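Local structure of Ispd/ispf bifunctional enzyme (Campylobacter jejuni, 1W55) at residues C306-S311 / G354-S359; R76-K81 / Q162-T167; F298-I303 / V361-F366. The protein catalyses two steps of isoprenoid precursor synthesis, transferring the cytidylyl group of CTP to methylerythritol phosphate and cyclising the later CDP-methylerythritol phosphate with release of CMP. All coordinates share one frame; numbering follows the deposited sequence.

Contact 1 (C306-S311 / G354-S359). With C (cytidine-5'-monophosphate), chain C.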
# COMPACT_ATOMS: atom_id res chain seq x y z
N CYS A 306 27.47 34.40 8.59
CA CYS A 306 28.65 34.80 9.31
C CYS A 306 29.03 36.23 8.97
O CYS A 306 29.33 36.55 7.82
CB CYS A 306 29.82 33.85 9.05
SG CYS A 306 31.19 34.27 10.17
N VAL A 307 28.98 37.10 9.98
CA VAL A 307 29.38 38.48 9.82
C VAL A 307 30.84 38.55 10.23
O VAL A 307 31.21 38.08 11.31
CB VAL A 307 28.56 39.44 10.73
CG1 VAL A 307 29.04 40.89 10.56
CG2 VAL A 307 27.05 39.34 10.45
N MET A 308 31.66 39.12 9.36
CA MET A 308 33.06 39.32 9.68
C MET A 308 33.28 40.80 9.92
O MET A 308 33.20 41.63 9.01
CB MET A 308 33.95 38.76 8.56
CG MET A 308 33.64 37.27 8.26
SD MET A 308 33.80 36.77 6.51
CE MET A 308 35.20 37.52 6.08
N ALA A 309 33.51 41.13 11.19
CA ALA A 309 33.66 42.52 11.60
C ALA A 309 34.48 42.63 12.88
O ALA A 309 34.20 41.94 13.87
CB ALA A 309 32.29 43.17 11.80
N GLN A 310 35.49 43.49 12.85
CA GLN A 310 36.26 43.80 14.04
C GLN A 310 35.39 44.51 15.09
O GLN A 310 35.46 44.18 16.29
CB GLN A 310 37.50 44.62 13.68
CG GLN A 310 38.61 44.57 14.72
CD GLN A 310 39.16 43.17 14.95
OE1 GLN A 310 39.50 42.46 14.00
NE2 GLN A 310 39.26 42.77 16.21
N SER A 311 34.54 45.43 14.63
CA SER A 311 33.60 46.17 15.48
C SER A 311 32.39 46.59 14.65
O SER A 311 32.47 46.62 13.42
CB SER A 311 34.28 47.44 16.06
OG SER A 311 35.48 47.12 16.74
N GLY A 354 36.39 47.98 6.55
CA GLY A 354 35.12 47.51 6.03
C GLY A 354 34.64 46.30 6.79
O GLY A 354 35.27 45.86 7.76
N MET A 355 33.51 45.76 6.35
CA MET A 355 33.04 44.50 6.90
C MET A 355 32.45 43.59 5.82
O MET A 355 31.98 44.06 4.78
CB MET A 355 32.08 44.72 8.09
CG MET A 355 30.65 45.08 7.75
SD MET A 355 29.57 44.93 9.23
CE MET A 355 28.67 43.74 8.80
N ALA A 356 32.49 42.29 6.08
CA ALA A 356 31.98 41.32 5.12
C ALA A 356 30.94 40.41 5.76
O ALA A 356 30.92 40.23 6.98
CB ALA A 356 33.14 40.51 4.53
N VAL A 357 30.06 39.86 4.92
CA VAL A 357 29.04 38.94 5.39
C VAL A 357 28.97 37.70 4.48
O VAL A 357 28.80 37.81 3.26
CB VAL A 357 27.65 39.61 5.51
CG1 VAL A 357 26.62 38.60 5.98
CG2 VAL A 357 27.69 40.84 6.47
N LEU A 358 29.14 36.52 5.08
CA LEU A 358 28.95 35.25 4.40
C LEU A 358 27.57 34.68 4.76
O LEU A 358 27.24 34.55 5.95
CB LEU A 358 30.05 34.25 4.79
CG LEU A 358 29.92 32.82 4.24
CD1 LEU A 358 30.16 32.80 2.72
CD2 LEU A 358 30.86 31.84 4.97
N SER A 359 26.79 34.33 3.75
CA SER A 359 25.47 33.73 3.92
C SER A 359 25.37 32.36 3.27
O SER A 359 25.94 32.14 2.19
CB SER A 359 24.36 34.62 3.32
OG SER A 359 24.36 35.91 3.91
OP3 C C . 36.38 34.87 17.42
P C C . 36.50 36.28 17.92
OP1 C C . 36.70 37.28 16.83
OP2 C C . 37.51 36.40 19.02
O5' C C . 35.07 36.62 18.56
C5' C C . 34.58 35.94 19.70
C4' C C . 33.06 36.01 19.74
O4' C C . 32.58 37.36 19.76
C3' C C . 32.36 35.38 18.53
O3' C C . 32.18 33.98 18.68
C2' C C . 31.03 36.11 18.49
O2' C C . 30.15 35.54 19.45
C1' C C . 31.34 37.49 19.04
N1 C C . 31.44 38.60 18.07
C2 C C . 30.37 39.50 17.90
O2 C C . 29.31 39.32 18.53
N3 C C . 30.46 40.55 17.04
C4 C C . 31.60 40.75 16.33
N4 C C . 31.70 41.80 15.47
C5 C C . 32.66 39.87 16.47
C6 C C . 32.57 38.80 17.36
O HOH W 1 35.86 45.43 10.46

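Contact 2 (R76-K81 / Q162-T167). With C (cytidine-5'-monophosphate), chain D.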
# COMPACT_ATOMS: atom_id res chain seq x y z
N ARG A 76 -4.96 33.84 -24.58
CA ARG A 76 -4.77 32.49 -25.10
C ARG A 76 -4.72 32.48 -26.63
O ARG A 76 -3.76 31.96 -27.23
CB ARG A 76 -5.91 31.59 -24.60
CG ARG A 76 -5.70 30.10 -24.83
CD ARG A 76 -6.90 29.25 -24.41
NE ARG A 76 -6.68 27.81 -24.57
CZ ARG A 76 -6.76 27.14 -25.73
NH1 ARG A 76 -7.03 27.77 -26.87
NH2 ARG A 76 -6.55 25.83 -25.73
N ALA A 77 -5.73 33.08 -27.27
CA ALA A 77 -5.83 33.07 -28.73
C ALA A 77 -4.69 33.81 -29.41
O ALA A 77 -4.22 33.39 -30.48
CB ALA A 77 -7.19 33.62 -29.19
N GLU A 78 -4.22 34.90 -28.79
CA GLU A 78 -3.03 35.58 -29.32
C GLU A 78 -1.75 34.77 -29.18
O GLU A 78 -0.96 34.71 -30.12
CB GLU A 78 -2.83 36.99 -28.76
CG GLU A 78 -1.96 37.81 -29.71
CD GLU A 78 -1.57 39.19 -29.21
OE1 GLU A 78 -1.82 39.52 -28.03
OE2 GLU A 78 -1.00 39.94 -30.02
N SER A 79 -1.53 34.15 -28.02
CA SER A 79 -0.37 33.26 -27.88
C SER A 79 -0.43 32.16 -28.93
O SER A 79 0.57 31.86 -29.59
CB SER A 79 -0.31 32.65 -26.48
OG SER A 79 -0.25 33.66 -25.49
N LEU A 80 -1.62 31.59 -29.10
CA LEU A 80 -1.86 30.53 -30.08
C LEU A 80 -1.56 30.99 -31.51
O LEU A 80 -0.85 30.30 -32.26
CB LEU A 80 -3.31 30.01 -29.97
CG LEU A 80 -3.68 28.85 -30.91
CD1 LEU A 80 -2.63 27.72 -30.90
CD2 LEU A 80 -5.06 28.30 -30.56
N LYS A 81 -2.09 32.15 -31.87
CA LYS A 81 -1.91 32.71 -33.21
C LYS A 81 -0.43 32.91 -33.53
O LYS A 81 0.03 32.58 -34.63
CB LYS A 81 -2.69 34.03 -33.34
CG LYS A 81 -2.35 34.85 -34.59
CD LYS A 81 -3.21 36.11 -34.67
CE LYS A 81 -3.25 36.66 -36.10
NZ LYS A 81 -4.39 37.61 -36.27
N GLN A 162 -8.80 37.75 -37.02
CA GLN A 162 -9.23 39.01 -36.41
C GLN A 162 -9.66 38.91 -34.95
O GLN A 162 -9.37 39.80 -34.15
CB GLN A 162 -10.37 39.63 -37.22
CG GLN A 162 -9.93 40.22 -38.55
CD GLN A 162 -11.08 40.78 -39.34
OE1 GLN A 162 -12.12 41.13 -38.77
NE2 GLN A 162 -10.91 40.87 -40.66
N ASN A 163 -10.39 37.85 -34.62
CA ASN A 163 -10.95 37.69 -33.28
C ASN A 163 -10.02 36.89 -32.37
O ASN A 163 -9.79 35.70 -32.58
CB ASN A 163 -12.33 37.04 -33.36
CG ASN A 163 -13.05 36.99 -32.02
OD1 ASN A 163 -12.46 37.26 -30.96
ND2 ASN A 163 -14.32 36.63 -32.06
N LEU A 164 -9.49 37.55 -31.35
CA LEU A 164 -8.56 36.92 -30.42
C LEU A 164 -9.18 36.66 -29.04
O LEU A 164 -8.45 36.55 -28.04
CB LEU A 164 -7.27 37.75 -30.32
CG LEU A 164 -6.53 37.95 -31.64
CD1 LEU A 164 -5.35 38.91 -31.49
CD2 LEU A 164 -6.06 36.61 -32.23
N GLU A 165 -10.50 36.54 -28.99
CA GLU A 165 -11.24 36.37 -27.73
C GLU A 165 -11.63 34.92 -27.42
O GLU A 165 -12.03 34.61 -26.29
CB GLU A 165 -12.53 37.22 -27.72
CG GLU A 165 -12.31 38.72 -27.73
CD GLU A 165 -11.96 39.26 -26.36
OE1 GLU A 165 -12.90 39.65 -25.62
OE2 GLU A 165 -10.76 39.30 -26.01
N PHE A 166 -11.54 34.05 -28.43
CA PHE A 166 -11.91 32.63 -28.31
C PHE A 166 -11.14 31.97 -27.16
O PHE A 166 -9.92 32.15 -27.04
CB PHE A 166 -11.61 31.89 -29.61
CG PHE A 166 -12.40 32.40 -30.80
CD1 PHE A 166 -11.73 32.92 -31.91
CD2 PHE A 166 -13.79 32.34 -30.81
CE1 PHE A 166 -12.44 33.37 -33.02
CE2 PHE A 166 -14.51 32.79 -31.93
CZ PHE A 166 -13.83 33.31 -33.03
N THR A 167 -11.85 31.24 -26.31
CA THR A 167 -11.24 30.58 -25.15
C THR A 167 -10.79 29.15 -25.49
O THR A 167 -10.12 28.50 -24.69
CB THR A 167 -12.20 30.53 -23.95
OG1 THR A 167 -13.37 29.79 -24.31
CG2 THR A 167 -12.72 31.94 -23.59
OP3 C D . -7.78 28.94 -18.83
P C D . -7.13 30.08 -19.56
OP1 C D . -6.67 31.18 -18.63
OP2 C D . -7.87 30.54 -20.80
O5' C D . -5.72 29.49 -20.08
C5' C D . -5.65 28.38 -20.95
C4' C D . -4.20 28.12 -21.36
O4' C D . -3.71 29.15 -22.23
C3' C D . -3.26 28.08 -20.17
O3' C D . -2.43 26.94 -20.34
C2' C D . -2.43 29.35 -20.26
O2' C D . -1.11 29.19 -19.77
C1' C D . -2.46 29.64 -21.76
N1 C D . -2.36 31.08 -22.00
C2 C D . -1.37 31.54 -22.89
O2 C D . -0.60 30.72 -23.46
N3 C D . -1.28 32.86 -23.12
C4 C D . -2.10 33.75 -22.50
N4 C D . -1.98 35.08 -22.75
C5 C D . -3.08 33.30 -21.62
C6 C D . -3.19 31.94 -21.38
O HOH W 2 -7.87 30.46 -27.73
O HOH W 3 -8.17 34.14 -26.15

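Contact 3 (F298-I303 / V361-F366)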
# COMPACT_ATOMS: atom_id res chain seq x y z
N PHE A 298 10.10 27.56 -5.24
CA PHE A 298 11.04 27.25 -4.18
C PHE A 298 10.59 27.79 -2.83
O PHE A 298 9.77 28.72 -2.77
CB PHE A 298 12.41 27.84 -4.52
CG PHE A 298 13.18 27.07 -5.54
CD1 PHE A 298 13.35 27.56 -6.82
CD2 PHE A 298 13.73 25.83 -5.21
CE1 PHE A 298 14.07 26.84 -7.75
CE2 PHE A 298 14.45 25.11 -6.14
CZ PHE A 298 14.62 25.60 -7.40
N GLU A 299 11.16 27.24 -1.77
CA GLU A 299 10.84 27.62 -0.41
C GLU A 299 12.10 27.45 0.45
O GLU A 299 12.84 26.47 0.29
CB GLU A 299 9.73 26.69 0.10
CG GLU A 299 9.22 26.98 1.49
CD GLU A 299 8.05 26.09 1.89
OE1 GLU A 299 7.62 25.24 1.05
OE2 GLU A 299 7.58 26.23 3.04
N LEU A 300 12.34 28.39 1.36
CA LEU A 300 13.50 28.33 2.24
C LEU A 300 13.37 27.27 3.33
O LEU A 300 12.31 27.09 3.91
CB LEU A 300 13.76 29.70 2.88
CG LEU A 300 14.57 30.72 2.06
CD1 LEU A 300 14.36 32.13 2.61
CD2 LEU A 300 16.06 30.39 2.02
N ILE A 301 14.47 26.56 3.59
CA ILE A 301 14.52 25.67 4.74
C ILE A 301 15.21 26.41 5.88
O ILE A 301 14.68 26.45 6.99
CB ILE A 301 15.26 24.34 4.43
CG1 ILE A 301 14.41 23.46 3.50
CG2 ILE A 301 15.60 23.61 5.72
CD1 ILE A 301 15.14 22.22 2.99
N ASN A 302 16.37 27.00 5.61
CA ASN A 302 17.08 27.70 6.69
C ASN A 302 18.10 28.67 6.16
O ASN A 302 18.45 28.62 4.98
CB ASN A 302 17.74 26.71 7.66
CG ASN A 302 19.07 26.15 7.14
OD1 ASN A 302 19.11 25.51 6.10
ND2 ASN A 302 20.15 26.42 7.87
N ILE A 303 18.57 29.55 7.05
CA ILE A 303 19.55 30.57 6.75
C ILE A 303 20.63 30.53 7.82
O ILE A 303 20.33 30.49 9.02
CB ILE A 303 18.88 31.95 6.74
CG1 ILE A 303 18.01 32.12 5.50
CG2 ILE A 303 19.92 33.09 6.85
CD1 ILE A 303 16.86 33.08 5.71
N VAL A 361 22.22 29.32 2.47
CA VAL A 361 20.80 29.09 2.41
C VAL A 361 20.56 27.69 1.81
O VAL A 361 21.35 27.21 1.00
CB VAL A 361 20.22 30.22 1.53
CG1 VAL A 361 19.21 29.75 0.53
CG2 VAL A 361 19.76 31.38 2.40
N ASN A 362 19.51 27.01 2.26
CA ASN A 362 19.04 25.79 1.64
C ASN A 362 17.60 26.03 1.19
O ASN A 362 16.78 26.54 1.95
CB ASN A 362 19.12 24.59 2.60
CG ASN A 362 20.40 23.76 2.42
OD1 ASN A 362 21.24 24.07 1.58
ND2 ASN A 362 20.52 22.71 3.21
N LEU A 363 17.33 25.71 -0.07
CA LEU A 363 16.01 25.85 -0.67
C LEU A 363 15.50 24.46 -1.04
O LEU A 363 16.27 23.63 -1.54
CB LEU A 363 16.09 26.64 -1.97
CG LEU A 363 16.17 28.15 -2.07
CD1 LEU A 363 16.06 28.52 -3.58
CD2 LEU A 363 15.08 28.84 -1.23
N LYS A 364 14.21 24.23 -0.82
CA LYS A 364 13.54 23.03 -1.32
C LYS A 364 12.42 23.49 -2.25
O LYS A 364 12.13 24.69 -2.33
CB LYS A 364 12.94 22.23 -0.17
CG LYS A 364 11.80 22.94 0.50
CD LYS A 364 11.28 22.17 1.69
CE LYS A 364 10.20 22.97 2.41
NZ LYS A 364 9.38 22.14 3.32
N TYR A 365 11.79 22.54 -2.93
CA TYR A 365 10.60 22.84 -3.73
C TYR A 365 9.40 23.06 -2.83
O TYR A 365 9.16 22.30 -1.89
CB TYR A 365 10.29 21.71 -4.72
CG TYR A 365 11.35 21.52 -5.77
CD1 TYR A 365 11.88 20.25 -6.01
CD2 TYR A 365 11.80 22.58 -6.55
CE1 TYR A 365 12.84 20.04 -7.00
CE2 TYR A 365 12.78 22.39 -7.53
CZ TYR A 365 13.29 21.11 -7.74
OH TYR A 365 14.25 20.89 -8.70
N PHE A 366 8.62 24.08 -3.16
CA PHE A 366 7.38 24.34 -2.46
C PHE A 366 6.50 23.10 -2.47
O PHE A 366 6.25 22.52 -3.52
CB PHE A 366 6.63 25.52 -3.10
CG PHE A 366 5.27 25.75 -2.50
CD1 PHE A 366 5.13 26.06 -1.15
CD2 PHE A 366 4.12 25.62 -3.28
CE1 PHE A 366 3.86 26.26 -0.58
CE2 PHE A 366 2.84 25.82 -2.72
CZ PHE A 366 2.71 26.13 -1.38
O HOH W 4 10.02 24.79 5.23

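Contact 1 (C306-S311 / G354-S359)
V307 and M355 cross obliquely, and the terminal CE of M355 presses on CG1 of V307 at 3.4 Å, tighter than usual van der Waals contact. M355 holds CG in the crowded position between backbone N and carbonyl carbon (chi1 80°). The bend at chi3 (-113°) then places CE against the valine, while SD passes A309 and CB lies 4.0 Å from A309 CB. V357 continues this layer with CG2 beside V307 CG1. Helix 248-260 covers it, V248 touching both M355 and V357.

On the other face the M308 chain is bent at chi2 and chi3, and its CE lies 3.9 Å from A356 CB; C306 and L358 meet through their CB atoms, 4.3 Å apart. The alternation is that of an antiparallel strand pair in the mixed sheet of the IspF domain: C306–L358 and M308–A356 are hydrogen-bonded pairs, with V307–V357 the non-hydrogen-bonded pair between them. C306 N reaches L358 O at 2.7 Å, and M308 N reaches A356 O at the same distance. This second face looks toward other subunits. L358 meets its counterparts on the second and third, and M308, which lines the geranyl diphosphate pocket, also touches F216 of the second.

Where strand 298-308 ends, A309 O accepts a hydrogen bond from N4 of the cytosine at 3.0 Å, almost straight (172°), and D265 of the second subunit also binds this nucleotide, placing the site between subunits. A water next to this turn accepts from Q310 N and donates to G354 O at 2.8 Å.

Contact 2 (R76-K81 / Q162-T167)
L164 sets its side chain against helix 76-84, dividing its two methyls between two helix residues. CD1 lies 4.0 Å from E78 CG, and CD2 lies 3.8 Å from K81 CD, where the leucine crosses the extended lysine at about a right angle. The polar ends of E78 and K81 bond to D74 N and L160 O.

A77 points its CB at the loop backbone, 3.4 Å from L164 O, and a water takes its N-H at 2.9 Å while donating to both L164 O and F166 O. No direct hydrogen bond joins the two segments, so waters supply the polar link.

R76 runs extended from CG to NE, with T167 O over one guanidinium face and C5' of the nucleotide at the edge. Its CD is 3.3 Å from T167 O, and a second water joins NH1 to F166 O. One turn on, S79 OG donates to cytosine N3 at 2.7 Å.

The helix thus lies between the nucleotide pocket of this GT-A-type domain and the loop, while R76 salt bridges reach D96 on strand 91-96 and D169 on helix 169-174.

Contact 3 (F298-I303 / V361-F366)
E299 and K364 form a hydrogen-bonded antiparallel pair, E299 N reaching K364 O at 2.8 Å and K364 N returning to E299 O. I301 N bonds to N362 O. Between the pairs L300–L363 and I303–V361 two residues, I301 and N302, face the single N362, a beta bulge in which I301 turns to a helix-like psi of -50°.

Apolar contacts join L300, I303, V361 and L363 on one face, L300 CD2 meeting V361 CG1 at 3.5 Å. Near the strand end, L363 CD1 makes an off-centre CH-pi contact with the F298 ring, 4.2 Å from its centroid; F298 and Y365 lie side by side, slid so far that the rings barely overlap.

The reverse face is mixed: I301 CG1 packs on K364 CD (3.8 Å) among polar groups. E299 OE1 and K364 NZ remain 4.2 Å apart, beyond a salt bridge, and OE1 approaches the F366 ring edge at CD1 (3.4 Å). K364 NZ instead pairs with E209 of the second subunit; N302 ND2 and N362 ND2 donate to T212 O and I210 O of that same subunit. Thus I303, V361 and L363 pack against the subunit's own helices, while N302, N362 and K364 spend their polar ends on a neighbour, consistent with the IspF trimer.

Contacts 1 and 3 hold the same two strands, 298-308 and 354-365, at opposite ends of one antiparallel pairing, with centres about 23 Å apart; contact 1 is nested in the loop that contact 3 closes. Both are buried and touch the second subunit, but contact 1 is apolar on both faces and ends at a nucleotide, whereas contact 3 is apolar on one side and on the other presents two amides and a lysine to its neighbour. Contact 2 belongs to the other catalytic domain, its centre about 54 Å from that of contact 1. Only partly buried, it replaces strand-to-strand hydrogen bonds with waters and a loop leucine packed on a helix. Contacts 1 and 2 each bind a cytidine monophosphate, through a backbone carbonyl and a serine hydroxyl respectively.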